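Local structure of ADP/ATP-dependent NAD(P)H-hydrate dehydratase (Bacillus subtilis, 3RPZ) at residues A[113-116]-A[117-120]; A[153-156]-A[157-160]; A[162-165]-A[166-170]; A[176-179]-A[180-184]. The protein catalyses the ADP- or ATP-dependent dehydration of hydrated NAD(P)H, a repair reaction that restores the normal reduced nicotinamide cofactor. All blocks are in the same frame, centred on the assembly; numbering follows the deposited sequence.

Contact 1: A[113-116]-A[117-120]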
loop_
_atom_site.group_PDB
_atom_site.type_symbol
_atom_site.label_atom_id
_atom_site.label_comp_id
_atom_site.label_asym_id
_atom_site.label_seq_id
_atom_site.Cartn_x
_atom_site.Cartn_y
_atom_site.Cartn_z
ATOM N N SER A 113 -6.058 33.113 3.920
ATOM C CA SER A 113 -6.951 32.221 4.670
ATOM C C SER A 113 -6.167 31.290 5.601
ATOM O O SER A 113 -6.615 30.976 6.710
ATOM C CB SER A 113 -7.829 31.399 3.756
ATOM O OG SER A 113 -8.720 32.243 3.105
ATOM N N VAL A 114 -5.030 30.787 5.137
ATOM C CA VAL A 114 -4.173 30.003 6.022
ATOM C C VAL A 114 -3.689 30.808 7.189
ATOM O O VAL A 114 -3.705 30.311 8.345
ATOM C CB VAL A 114 -3.046 29.358 5.234
ATOM C CG1 VAL A 114 -2.054 28.657 6.138
ATOM C CG2 VAL A 114 -3.652 28.313 4.249
ATOM N N GLN A 115 -3.342 32.096 6.972
ATOM C CA GLN A 115 -3.010 32.926 8.105
ATOM C C GLN A 115 -4.122 33.157 9.100
ATOM O O GLN A 115 -3.877 33.258 10.278
ATOM C CB GLN A 115 -2.416 34.257 7.669
ATOM C CG GLN A 115 -1.061 34.134 6.949
ATOM C CD GLN A 115 -0.060 33.543 7.862
ATOM O OE1 GLN A 115 0.166 34.092 8.940
ATOM N NE2 GLN A 115 0.566 32.416 7.465
ATOM N N GLN A 116 -5.353 33.225 8.615
ATOM C CA GLN A 116 -6.494 33.285 9.500
ATOM C C GLN A 116 -6.606 32.056 10.355
ATOM O O GLN A 116 -6.922 32.165 11.536
ATOM C CB GLN A 116 -7.758 33.526 8.695
ATOM C CG GLN A 116 -7.819 34.860 8.081
ATOM C CD GLN A 116 -8.155 35.968 9.069
ATOM O OE1 GLN A 116 -7.294 36.798 9.457
ATOM N NE2 GLN A 116 -9.441 36.024 9.447
ATOM N N ALA A 117 -6.381 30.901 9.748
ATOM C CA ALA A 117 -6.361 29.635 10.515
ATOM C C ALA A 117 -5.239 29.652 11.583
ATOM O O ALA A 117 -5.474 29.258 12.719
ATOM C CB ALA A 117 -6.236 28.418 9.590
ATOM N N VAL A 118 -4.062 30.145 11.205
ATOM C CA VAL A 118 -2.946 30.279 12.173
ATOM C C VAL A 118 -3.380 31.139 13.360
ATOM O O VAL A 118 -3.222 30.767 14.543
ATOM C CB VAL A 118 -1.716 30.882 11.481
ATOM C CG1 VAL A 118 -0.684 31.286 12.553
ATOM C CG2 VAL A 118 -1.113 29.929 10.434
ATOM N N ASP A 119 -4.031 32.276 13.066
ATOM C CA ASP A 119 -4.426 33.170 14.137
ATOM C C ASP A 119 -5.403 32.477 15.087
ATOM O O ASP A 119 -5.301 32.633 16.279
ATOM C CB ASP A 119 -5.033 34.432 13.571
ATOM C CG ASP A 119 -4.023 35.368 12.932
ATOM O OD1 ASP A 119 -2.822 35.184 13.134
ATOM O OD2 ASP A 119 -4.474 36.272 12.229
ATOM N N HIS A 120 -6.344 31.700 14.565
ATOM C CA HIS A 120 -7.252 30.966 15.425
ATOM C C HIS A 120 -6.565 29.869 16.238
ATOM O O HIS A 120 -6.858 29.727 17.414
ATOM C CB HIS A 120 -8.445 30.421 14.620
ATOM C CG HIS A 120 -9.375 31.485 14.190
ATOM N ND1 HIS A 120 -10.067 32.260 15.096
ATOM C CD2 HIS A 120 -9.780 31.879 12.963
ATOM C CE1 HIS A 120 -10.830 33.120 14.441
ATOM N NE2 HIS A 120 -10.647 32.941 13.149
HETATM O O HOH W 1 -7.044 36.978 12.172
HETATM O O HOH W 2 -4.037 37.004 9.546
#
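Ser-113 O accepts the backbone N-H of Ala-117, the first of four successive i to i+4 bonds that define this run as regular alpha-helix. The helix, 112-121, is the crossover of a beta-alpha-beta unit between strands 101-104 and 128-130. Val-114 comes next: its carbonyl takes Val-118 N at 2.9 Å. Val-118 CG2 also rests on that oxygen, 3.4 Å from Val-114 O, because CG2 stands beside its own backbone N (CG1 is anti to it, chi1 168°). Ala-117 and Val-118 pack on Ile-104 of strand 101-104, which makes this the buried flank. Gln-115 O bonds Asp-119 N, and the NE2 end of Gln-115 passes Val-118 CG2 at 4.2 Å. Both polar ends of the Gln-115 amide are taken outside the helix: OE1 bonds Arg-138 and NE2 the carbonyl of Ala-134. Arg-138 also forms a salt bridge with Asp-119 OD1, joining two side chains one turn apart to one guanidinium. Gln-116 starts the outer flank. Its carbonyl bonds His-120 N at 3.1 Å, and His-120 CD2 approaches the same oxygen to 3.2 Å. The bend of the Gln-116 chain at chi2 (-76°) turns its amide toward Asp-119, with Gln-116 OE1 4.0 Å from Asp-119 OD2 and the amide and carboxylate planes 76° apart. A water bridges these two acceptors. It gives a proton to each oxygen, 2.7 Å from Gln-116 OE1 and 2.7 Å from Asp-119 OD2.

Contact 2: A[153-156]-A[157-160]. With NPW (beta-6-hydroxy-1,4,5,6-tetrahydronicotinamide adenine dinucleotide phosphate), chain D.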
loop_
_atom_site.group_PDB
_atom_site.type_symbol
_atom_site.label_atom_id
_atom_site.label_comp_id
_atom_site.label_asym_id
_atom_site.label_seq_id
_atom_site.Cartn_x
_atom_site.Cartn_y
_atom_site.Cartn_z
ATOM N N PRO A 153 15.827 27.787 4.193
ATOM C CA PRO A 153 16.337 29.152 3.951
ATOM C C PRO A 153 15.444 30.032 3.040
ATOM O O PRO A 153 15.383 31.217 3.241
ATOM C CB PRO A 153 17.731 28.888 3.359
ATOM C CG PRO A 153 18.157 27.677 4.084
ATOM C CD PRO A 153 16.910 26.801 4.163
ATOM N N GLY A 154 14.740 29.442 2.054
ATOM C CA GLY A 154 13.827 30.188 1.222
ATOM C C GLY A 154 12.671 30.746 2.033
ATOM O O GLY A 154 12.249 31.902 1.848
ATOM N N GLU A 155 12.128 29.941 2.923
ATOM C CA GLU A 155 11.038 30.354 3.784
ATOM C C GLU A 155 11.529 31.413 4.772
ATOM O O GLU A 155 10.784 32.338 5.110
ATOM C CB GLU A 155 10.426 29.148 4.505
ATOM C CG GLU A 155 9.578 28.322 3.561
ATOM C CD GLU A 155 9.382 26.886 3.901
ATOM O OE1 GLU A 155 10.126 26.309 4.719
ATOM O OE2 GLU A 155 8.470 26.248 3.283
ATOM N N PHE A 156 12.759 31.276 5.236
ATOM C CA PHE A 156 13.316 32.277 6.145
ATOM C C PHE A 156 13.431 33.635 5.459
ATOM O O PHE A 156 13.123 34.668 6.055
ATOM C CB PHE A 156 14.680 31.814 6.658
ATOM C CG PHE A 156 15.194 32.608 7.850
ATOM C CD1 PHE A 156 15.949 33.752 7.650
ATOM C CD2 PHE A 156 14.978 32.188 9.122
ATOM C CE1 PHE A 156 16.412 34.509 8.744
ATOM C CE2 PHE A 156 15.468 32.917 10.237
ATOM C CZ PHE A 156 16.189 34.065 10.016
ATOM N N PHE A 157 13.809 33.643 4.187
ATOM C CA PHE A 157 13.822 34.878 3.401
ATOM C C PHE A 157 12.423 35.465 3.299
ATOM O O PHE A 157 12.210 36.679 3.521
ATOM C CB PHE A 157 14.393 34.584 2.026
ATOM C CG PHE A 157 14.237 35.706 1.042
ATOM C CD1 PHE A 157 14.692 36.986 1.332
ATOM C CD2 PHE A 157 13.640 35.469 -0.174
ATOM C CE1 PHE A 157 14.563 38.025 0.401
ATOM C CE2 PHE A 157 13.495 36.494 -1.090
ATOM C CZ PHE A 157 13.961 37.756 -0.803
ATOM N N ARG A 158 11.435 34.628 3.067
ATOM C CA ARG A 158 10.075 35.127 3.018
ATOM C C ARG A 158 9.638 35.747 4.355
ATOM O O ARG A 158 8.951 36.737 4.379
ATOM C CB ARG A 158 9.104 34.006 2.629
ATOM C CG ARG A 158 7.667 34.445 2.578
ATOM C CD ARG A 158 6.806 33.468 1.801
ATOM N NE ARG A 158 6.394 32.328 2.600
ATOM C CZ ARG A 158 6.683 31.070 2.306
ATOM N NH1 ARG A 158 7.405 30.785 1.247
ATOM N NH2 ARG A 158 6.254 30.104 3.083
ATOM N N MET A 159 10.036 35.135 5.454
ATOM C CA MET A 159 9.673 35.577 6.810
ATOM C C MET A 159 10.331 36.886 7.214
ATOM O O MET A 159 9.759 37.649 7.969
ATOM C CB MET A 159 10.106 34.543 7.838
ATOM C CG MET A 159 9.267 33.299 7.851
ATOM S SD MET A 159 10.107 31.921 8.677
ATOM C CE MET A 159 10.552 32.693 10.213
ATOM N N THR A 160 11.563 37.093 6.750
ATOM C CA THR A 160 12.474 38.107 7.314
ATOM C C THR A 160 13.000 39.147 6.345
ATOM O O THR A 160 13.466 40.215 6.808
ATOM C CB THR A 160 13.695 37.446 7.957
ATOM O OG1 THR A 160 14.535 36.883 6.933
ATOM C CG2 THR A 160 13.299 36.454 9.016
HETATM P P NPW D . 16.857 27.452 -5.014
HETATM O O1 NPW D . 15.815 27.957 -5.987
HETATM O O2 NPW D . 17.115 25.981 -4.987
HETATM O O3 NPW D . 18.178 28.242 -5.042
HETATM P PA NPW D . 9.455 26.716 -1.960
HETATM P PB NPW D . 8.869 23.960 -1.235
HETATM C C1A NPW D . 15.053 27.763 -1.561
HETATM C C1B NPW D . 4.915 21.595 -0.260
HETATM N N1C NPW D . 5.474 20.298 -0.559
HETATM N N1D NPW D . 19.482 26.569 0.685
HETATM C C2A NPW D . 15.101 27.356 -3.033
HETATM O O2A NPW D . 16.315 27.863 -3.547
HETATM C C2B NPW D . 5.449 22.245 1.022
HETATM O O2B NPW D . 4.911 21.668 2.185
HETATM C C2C NPW D . 4.764 19.236 -0.832
HETATM C C2D NPW D . 19.190 27.532 -0.201
HETATM C C3A NPW D . 13.865 28.033 -3.601
HETATM O O3A NPW D . 14.074 29.434 -3.877
HETATM C C3B NPW D . 4.964 23.685 0.759
HETATM O O3B NPW D . 3.587 23.754 1.153
HETATM C C3C NPW D . 5.049 18.036 -1.247
HETATM N N3D NPW D . 18.006 27.810 -0.772
HETATM C C4B NPW D . 5.094 23.804 -0.766
HETATM O O4B NPW D . 5.265 22.466 -1.319
HETATM C C4C NPW D . 6.523 17.779 -1.539
HETATM C C4D NPW D . 17.051 26.991 -0.313
HETATM O O4D NPW D . 13.655 27.800 -1.258
HETATM C C4E NPW D . 12.898 27.898 -2.441
HETATM C C5A NPW D . 17.251 25.918 0.597
HETATM C C5B NPW D . 6.291 24.652 -1.206
HETATM O O5B NPW D . 7.469 24.263 -0.495
HETATM C C5C NPW D . 7.223 19.101 -1.796
HETATM C C5E NPW D . 12.044 26.631 -2.533
HETATM O O5E NPW D . 10.996 26.731 -1.576
HETATM C C6C NPW D . 6.956 20.118 -0.651
HETATM O O6C NPW D . 7.468 19.695 0.609
HETATM C C6D NPW D . 18.559 25.691 1.139
HETATM N N6D NPW D . 18.899 24.751 2.006
HETATM N N7A NPW D . 16.104 25.190 0.844
HETATM C C7C NPW D . 4.093 16.972 -1.354
HETATM N N7C NPW D . 4.510 15.778 -1.747
HETATM O O7C NPW D . 2.875 17.192 -1.127
HETATM C C8A NPW D . 15.156 25.822 0.050
HETATM N N9A NPW D . 15.777 26.911 -0.622
HETATM O OA1 NPW D . 9.185 27.409 -3.229
HETATM O OA2 NPW D . 8.910 27.202 -0.711
HETATM O OA3 NPW D . 9.109 25.172 -2.247
HETATM O OB1 NPW D . 9.855 23.889 -0.156
HETATM O OB2 NPW D . 8.732 22.788 -2.155
HETATM O O HOH W 3 7.081 27.482 1.341
#
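Glu-155 and Arg-158, one turn apart, run side by side in the same direction, yet they are joined through water and not directly. Carboxylate and guanidinium planes are 83° apart, and the charged atoms stay separate, Glu-155 OE2 to Arg-158 NH2 4.5 Å, beyond a salt bridge. A water at the guanidinium edge, in its plane, closes the gap: it donates to Glu-155 OE2 at 2.7 Å and to phosphate oxygen OA2 of the hydrated cofactor NPW at 2.8 Å, and accepts from Arg-158 NH2. Glu-155 OE1 bonds His-152 N and Arg-158 NE bonds the Leu-135 carbonyl, which fixes both side chains from outside.

Gly-154 CA lies 3.4 Å from the ribose oxygen O4D of NPW; glycine, with no side chain, lets the backbone lie against the ribose. Beside it, the Pro-153 ring covers the adenine, with CG 3.6 Å from C6D. Both residues belong to the NPW pocket.

At the far end, Thr-160 OG1 donates to Phe-156 O at 2.8 Å from above the carbonyl plane, and Thr-160 N adds a weak bond to that oxygen. Chi1 of 70° sets OG1 between backbone N and carbonyl carbon, leaving CG2 over one face of the Phe-156 ring, a CH-pi contact 20° off the normal. Helix 153-160 follows strand 147-149 after a short loop and packs Phe-156 against Leu-167 of helix 164-167, and edge-to-face with Trp-178 of helix 171-182.

Contact 3: A[162-165]-A[166-170]. With NPW (beta-6-hydroxy-1,4,5,6-tetrahydronicotinamide adenine dinucleotide phosphate), chain D.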
loop_
_atom_site.group_PDB
_atom_site.type_symbol
_atom_site.label_atom_id
_atom_site.label_comp_id
_atom_site.label_asym_id
_atom_site.label_seq_id
_atom_site.Cartn_x
_atom_site.Cartn_y
_atom_site.Cartn_z
ATOM N N VAL A 162 15.783 38.638 4.820
ATOM C CA VAL A 162 17.215 38.346 4.749
ATOM C C VAL A 162 17.458 37.471 3.517
ATOM O O VAL A 162 16.959 36.343 3.463
ATOM C CB VAL A 162 17.751 37.613 6.007
ATOM C CG1 VAL A 162 19.252 37.286 5.864
ATOM C CG2 VAL A 162 17.499 38.402 7.299
ATOM N N PRO A 163 18.181 37.955 2.503
ATOM C CA PRO A 163 18.408 37.105 1.343
ATOM C C PRO A 163 19.133 35.783 1.661
ATOM O O PRO A 163 19.976 35.716 2.534
ATOM C CB PRO A 163 19.264 37.967 0.424
ATOM C CG PRO A 163 19.088 39.360 0.906
ATOM C CD PRO A 163 18.846 39.255 2.382
ATOM N N VAL A 164 18.788 34.737 0.908
ATOM C CA VAL A 164 19.302 33.417 1.140
ATOM C C VAL A 164 20.826 33.402 1.117
ATOM O O VAL A 164 21.463 32.799 1.967
ATOM C CB VAL A 164 18.708 32.380 0.131
ATOM C CG1 VAL A 164 19.426 31.066 0.299
ATOM C CG2 VAL A 164 17.182 32.226 0.291
ATOM N N ASN A 165 21.439 34.061 0.141
ATOM C CA ASN A 165 22.891 34.035 0.069
ATOM C C ASN A 165 23.564 34.657 1.310
ATOM O O ASN A 165 24.648 34.216 1.703
ATOM C CB ASN A 165 23.372 34.693 -1.245
ATOM C CG ASN A 165 23.202 36.203 -1.258
ATOM O OD1 ASN A 165 22.135 36.742 -0.949
ATOM N ND2 ASN A 165 24.266 36.910 -1.640
ATOM N N GLU A 166 22.937 35.667 1.906
ATOM C CA GLU A 166 23.429 36.278 3.133
ATOM C C GLU A 166 23.162 35.404 4.352
ATOM O O GLU A 166 24.022 35.188 5.196
ATOM C CB GLU A 166 22.809 37.660 3.303
ATOM C CG GLU A 166 23.437 38.687 2.356
ATOM C CD GLU A 166 24.922 38.825 2.585
ATOM O OE1 GLU A 166 25.365 38.787 3.767
ATOM O OE2 GLU A 166 25.654 38.968 1.584
ATOM N N LEU A 167 21.944 34.893 4.416
ATOM C CA LEU A 167 21.559 34.004 5.501
ATOM C C LEU A 167 22.510 32.863 5.651
ATOM O O LEU A 167 22.945 32.524 6.748
ATOM C CB LEU A 167 20.154 33.473 5.222
ATOM C CG LEU A 167 19.632 32.420 6.182
ATOM C CD1 LEU A 167 19.574 32.944 7.625
ATOM C CD2 LEU A 167 18.285 31.918 5.705
ATOM N N GLN A 168 22.863 32.240 4.519
ATOM C CA GLN A 168 23.609 30.993 4.558
ATOM C C GLN A 168 25.053 31.179 5.019
ATOM O O GLN A 168 25.716 30.190 5.382
ATOM C CB GLN A 168 23.475 30.249 3.208
ATOM C CG GLN A 168 22.065 29.670 2.946
ATOM C CD GLN A 168 21.711 28.559 3.933
ATOM O OE1 GLN A 168 21.208 28.808 5.010
ATOM N NE2 GLN A 168 22.102 27.345 3.594
ATOM N N LYS A 169 25.521 32.424 5.049
ATOM C CA LYS A 169 26.846 32.730 5.586
ATOM C C LYS A 169 26.904 32.841 7.123
ATOM O O LYS A 169 27.966 32.788 7.707
ATOM C CB LYS A 169 27.349 34.069 5.012
ATOM C CG LYS A 169 27.503 34.090 3.501
ATOM C CD LYS A 169 27.938 35.489 3.037
ATOM C CE LYS A 169 27.940 35.621 1.525
ATOM N NZ LYS A 169 28.488 36.962 1.161
ATOM N N LYS A 170 25.756 33.066 7.753
ATOM C CA LYS A 170 25.650 33.391 9.176
ATOM C C LYS A 170 24.351 32.761 9.722
ATOM O O LYS A 170 23.520 33.436 10.313
ATOM C CB LYS A 170 25.610 34.925 9.369
ATOM C CG LYS A 170 26.824 35.732 8.929
ATOM C CD LYS A 170 26.848 37.094 9.597
ATOM C CE LYS A 170 25.690 38.017 9.192
ATOM N NZ LYS A 170 25.747 39.416 9.902
HETATM P P NPW D . 16.857 27.452 -5.014
HETATM O O1 NPW D . 15.815 27.957 -5.987
HETATM O O2 NPW D . 17.115 25.981 -4.987
HETATM O O3 NPW D . 18.178 28.242 -5.042
HETATM P PA NPW D . 9.455 26.716 -1.960
HETATM P PB NPW D . 8.869 23.960 -1.235
HETATM C C1A NPW D . 15.053 27.763 -1.561
HETATM C C1B NPW D . 4.915 21.595 -0.260
HETATM N N1C NPW D . 5.474 20.298 -0.559
HETATM N N1D NPW D . 19.482 26.569 0.685
HETATM C C2A NPW D . 15.101 27.356 -3.033
HETATM O O2A NPW D . 16.315 27.863 -3.547
HETATM C C2B NPW D . 5.449 22.245 1.022
HETATM O O2B NPW D . 4.911 21.668 2.185
HETATM C C2C NPW D . 4.764 19.236 -0.832
HETATM C C2D NPW D . 19.190 27.532 -0.201
HETATM C C3A NPW D . 13.865 28.033 -3.601
HETATM O O3A NPW D . 14.074 29.434 -3.877
HETATM C C3B NPW D . 4.964 23.685 0.759
HETATM O O3B NPW D . 3.587 23.754 1.153
HETATM C C3C NPW D . 5.049 18.036 -1.247
HETATM N N3D NPW D . 18.006 27.810 -0.772
HETATM C C4B NPW D . 5.094 23.804 -0.766
HETATM O O4B NPW D . 5.265 22.466 -1.319
HETATM C C4C NPW D . 6.523 17.779 -1.539
HETATM C C4D NPW D . 17.051 26.991 -0.313
HETATM O O4D NPW D . 13.655 27.800 -1.258
HETATM C C4E NPW D . 12.898 27.898 -2.441
HETATM C C5A NPW D . 17.251 25.918 0.597
HETATM C C5B NPW D . 6.291 24.652 -1.206
HETATM O O5B NPW D . 7.469 24.263 -0.495
HETATM C C5C NPW D . 7.223 19.101 -1.796
HETATM C C5E NPW D . 12.044 26.631 -2.533
HETATM O O5E NPW D . 10.996 26.731 -1.576
HETATM C C6C NPW D . 6.956 20.118 -0.651
HETATM O O6C NPW D . 7.468 19.695 0.609
HETATM C C6D NPW D . 18.559 25.691 1.139
HETATM N N6D NPW D . 18.899 24.751 2.006
HETATM N N7A NPW D . 16.104 25.190 0.844
HETATM C C7C NPW D . 4.093 16.972 -1.354
HETATM N N7C NPW D . 4.510 15.778 -1.747
HETATM O O7C NPW D . 2.875 17.192 -1.127
HETATM C C8A NPW D . 15.156 25.822 0.050
HETATM N N9A NPW D . 15.777 26.911 -0.622
HETATM O OA1 NPW D . 9.185 27.409 -3.229
HETATM O OA2 NPW D . 8.910 27.202 -0.711
HETATM O OA3 NPW D . 9.109 25.172 -2.247
HETATM O OB1 NPW D . 9.855 23.889 -0.156
HETATM O OB2 NPW D . 8.732 22.788 -2.155
#
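Val-162 CG1 meets Leu-167 CB at 4.0 Å, the two side chains crossing at about a right angle, and this apolar pair marks the tight side of the short helix 164-167. Pro-163 is its N-cap residue. The oxygen of Pro-163 receives Leu-167 N at 2.8 Å with an almost straight N-H...O angle of 173°, plus a weak bond from Glu-166 N. Val-164 O then takes Gln-168 N, and Gln-168 CG lies 4.0 Å from Val-164 CG1. Behind this side, Leu-167 presses on Pro-153 of helix 153-160 and on Tyr-174 of helix 171-182, so both neighbouring helices cover it.

The other side is loose and largely solvent-facing. Asn-165 and Glu-166 lie side by side, pointing the same way, amide and carboxylate planes 85° apart; their side chains come no closer than 4.0 Å, Asn-165 OD1 to Glu-166 CG. The extended Lys-169 chain runs past the Asn-165 carbonyl, with Lys-169 CG 3.4 Å from Asn-165 O, and ends in a long, weak salt bridge to Glu-166 OE2 (NZ to OE2 3.5 Å). The link is doubtful, because Glu-166 occupies two conformers.

A type I beta turn, Leu-167 to Lys-170, carries the chain on to the next helix, with Lys-170 as its N-cap. The remaining flank belongs to the ligand: Val-164 CG1 touches adenine atom C2D of NPW at 3.6 Å, while Gln-168, whose OE1 is held by Arg-171, brings NE2 near N1D. The arrangement is thus a short helix, with Pro-163 at its N-cap position, lining the adenine end of the NPW pocket.

Contact 4: A[176-179]-A[180-184]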
loop_
_atom_site.group_PDB
_atom_site.type_symbol
_atom_site.label_atom_id
_atom_site.label_comp_id
_atom_site.label_asym_id
_atom_site.label_seq_id
_atom_site.Cartn_x
_atom_site.Cartn_y
_atom_site.Cartn_z
ATOM N N LYS A 176 19.112 32.929 15.542
ATOM C CA LYS A 176 19.027 33.395 16.927
ATOM C C LYS A 176 18.426 34.780 16.982
ATOM O O LYS A 176 17.551 35.050 17.825
ATOM C CB LYS A 176 20.404 33.400 17.576
ATOM C CG LYS A 176 20.937 32.078 17.892
ATOM C CD LYS A 176 22.304 32.134 18.585
ATOM C CE LYS A 176 22.163 32.481 20.039
ATOM N NZ LYS A 176 22.030 33.926 20.242
ATOM N N GLU A 177 18.853 35.663 16.092
ATOM C CA GLU A 177 18.351 37.044 16.120
ATOM C C GLU A 177 16.822 37.064 15.906
ATOM O O GLU A 177 16.064 37.804 16.606
ATOM C CB GLU A 177 19.048 37.831 15.009
ATOM C CG GLU A 177 18.491 39.172 14.645
ATOM C CD GLU A 177 19.436 39.840 13.666
ATOM O OE1 GLU A 177 20.503 40.317 14.118
ATOM O OE2 GLU A 177 19.163 39.786 12.441
ATOM N N TRP A 178 16.342 36.273 14.940
ATOM C CA TRP A 178 14.954 36.288 14.602
ATOM C C TRP A 178 14.102 35.498 15.570
ATOM O O TRP A 178 12.953 35.840 15.815
ATOM C CB TRP A 178 14.737 35.892 13.134
ATOM C CG TRP A 178 15.019 37.027 12.256
ATOM C CD1 TRP A 178 16.211 37.367 11.706
ATOM C CD2 TRP A 178 14.082 38.050 11.880
ATOM N NE1 TRP A 178 16.066 38.546 10.968
ATOM C CE2 TRP A 178 14.771 38.965 11.065
ATOM C CE3 TRP A 178 12.716 38.229 12.099
ATOM C CZ2 TRP A 178 14.145 40.075 10.494
ATOM C CZ3 TRP A 178 12.093 39.373 11.536
ATOM C CH2 TRP A 178 12.806 40.245 10.728
ATOM N N ALA A 179 14.636 34.440 16.177
ATOM C CA ALA A 179 13.913 33.765 17.247
ATOM C C ALA A 179 13.670 34.708 18.405
ATOM O O ALA A 179 12.613 34.726 19.008
ATOM C CB ALA A 179 14.680 32.517 17.748
ATOM N N ALA A 180 14.678 35.492 18.740
ATOM C CA ALA A 180 14.537 36.517 19.761
ATOM C C ALA A 180 13.529 37.621 19.397
ATOM O O ALA A 180 12.648 37.946 20.183
ATOM C CB ALA A 180 15.929 37.100 20.112
ATOM N N GLN A 181 13.631 38.151 18.178
ATOM C CA GLN A 181 12.749 39.204 17.744
ATOM C C GLN A 181 11.305 38.788 17.673
ATOM O O GLN A 181 10.423 39.536 18.053
ATOM C CB GLN A 181 13.205 39.739 16.376
ATOM C CG GLN A 181 12.384 40.908 15.824
ATOM C CD GLN A 181 12.950 41.481 14.510
ATOM O OE1 GLN A 181 14.173 41.495 14.274
ATOM N NE2 GLN A 181 12.054 41.961 13.658
ATOM N N LEU A 182 11.055 37.592 17.165
ATOM C CA LEU A 182 9.697 37.082 17.001
ATOM C C LEU A 182 9.156 36.411 18.260
ATOM O O LEU A 182 7.946 36.247 18.408
ATOM C CB LEU A 182 9.618 36.104 15.831
ATOM C CG LEU A 182 10.052 36.591 14.464
ATOM C CD1 LEU A 182 10.047 35.477 13.422
ATOM C CD2 LEU A 182 9.122 37.687 14.007
ATOM N N GLN A 183 10.048 36.028 19.161
ATOM C CA GLN A 183 9.743 35.208 20.329
ATOM C C GLN A 183 9.072 33.885 19.920
ATOM O O GLN A 183 8.083 33.470 20.503
ATOM C CB GLN A 183 8.989 35.995 21.400
ATOM C CG GLN A 183 9.914 36.976 22.120
ATOM C CD GLN A 183 10.989 36.228 22.924
ATOM O OE1 GLN A 183 10.611 35.539 23.890
ATOM N NE2 GLN A 183 12.252 36.285 22.492
ATOM N N THR A 184 9.680 33.261 18.933
ATOM C CA THR A 184 9.312 31.918 18.506
ATOM C C THR A 184 10.548 31.049 18.472
ATOM O O THR A 184 11.691 31.529 18.379
ATOM C CB THR A 184 8.720 31.918 17.093
ATOM O OG1 THR A 184 9.700 32.341 16.149
ATOM C CG2 THR A 184 7.548 32.813 16.967
#
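Trp-178 and Gln-181 make the main side-chain contact here. They point the same way, and the extended Gln-181 chain lays its amide over one face of the indole, the planes 32° apart. Gln-181 NE2 comes to 3.3 Å from Trp-178 CZ3, just outside the rim of the six-membered ring on that face, while OE1 sits 3.8 Å above the plane toward the rim. Gln-181 CG lies anti to the backbone N (chi1 -178°), which carries the amide back along the helix to the ring.

Apolar contact is made at the indole edge, where Leu-182 CG lies in the ring plane, 3.9 Å from Trp-178 CE3. Leu-182 continues onto Leu-149 of strand 147-149, and Trp-178 onto Ile-186 of strand 185-188.

Among backbone bonds, Ala-180 N to Lys-176 O, Gln-181 N to Glu-177 O and Leu-182 N to Trp-178 O are ordinary i to i+4 helical bonds. The pattern then changes to a Schellman motif, from which the chain leaves directly into strand 185-188. Gln-183, with positive phi (56°), is the C-prime residue; Thr-184 N reaches back to Ala-179 O at 3.3 Å, on a lone pair in the carbonyl plane, and Gln-183 N gives weak bonds to Ala-179 O and Ala-180 O.

The Gln-183 amide completes the end. Its NE2 donates to Ala-180 O at 2.9 Å, the N-H...O angle 171°, and also serves Pro-198 O. The terminal carbonyls of Ala-179 and Ala-180 are therefore given donors by the turn and, at Ala-180, by an amide side chain as well.

Overall arrangement
Contacts 2, 3 and 4 form one connected patch on three successive helices, whereas contact 1 stands apart, its centre about 19 Å from that of contact 2 and 28 Å from that of contact 3. Phe-157 CD1 meets Val-162 O at 3.2 Å between contacts 2 and 3. Contacts 2 and 4 join through Thr-160 CG2 and Trp-178 CD2, 3.4 Å apart, and Val-162 CG2 reaches Trp-178 NE1 from contact 3. Both contacts 2 and 3 touch NPW, and the Glu-155 side chain lies about 4 Å from magnesium. The ligand also bonds Lys-60 and His-26 of the second subunit, so the site spans two chains.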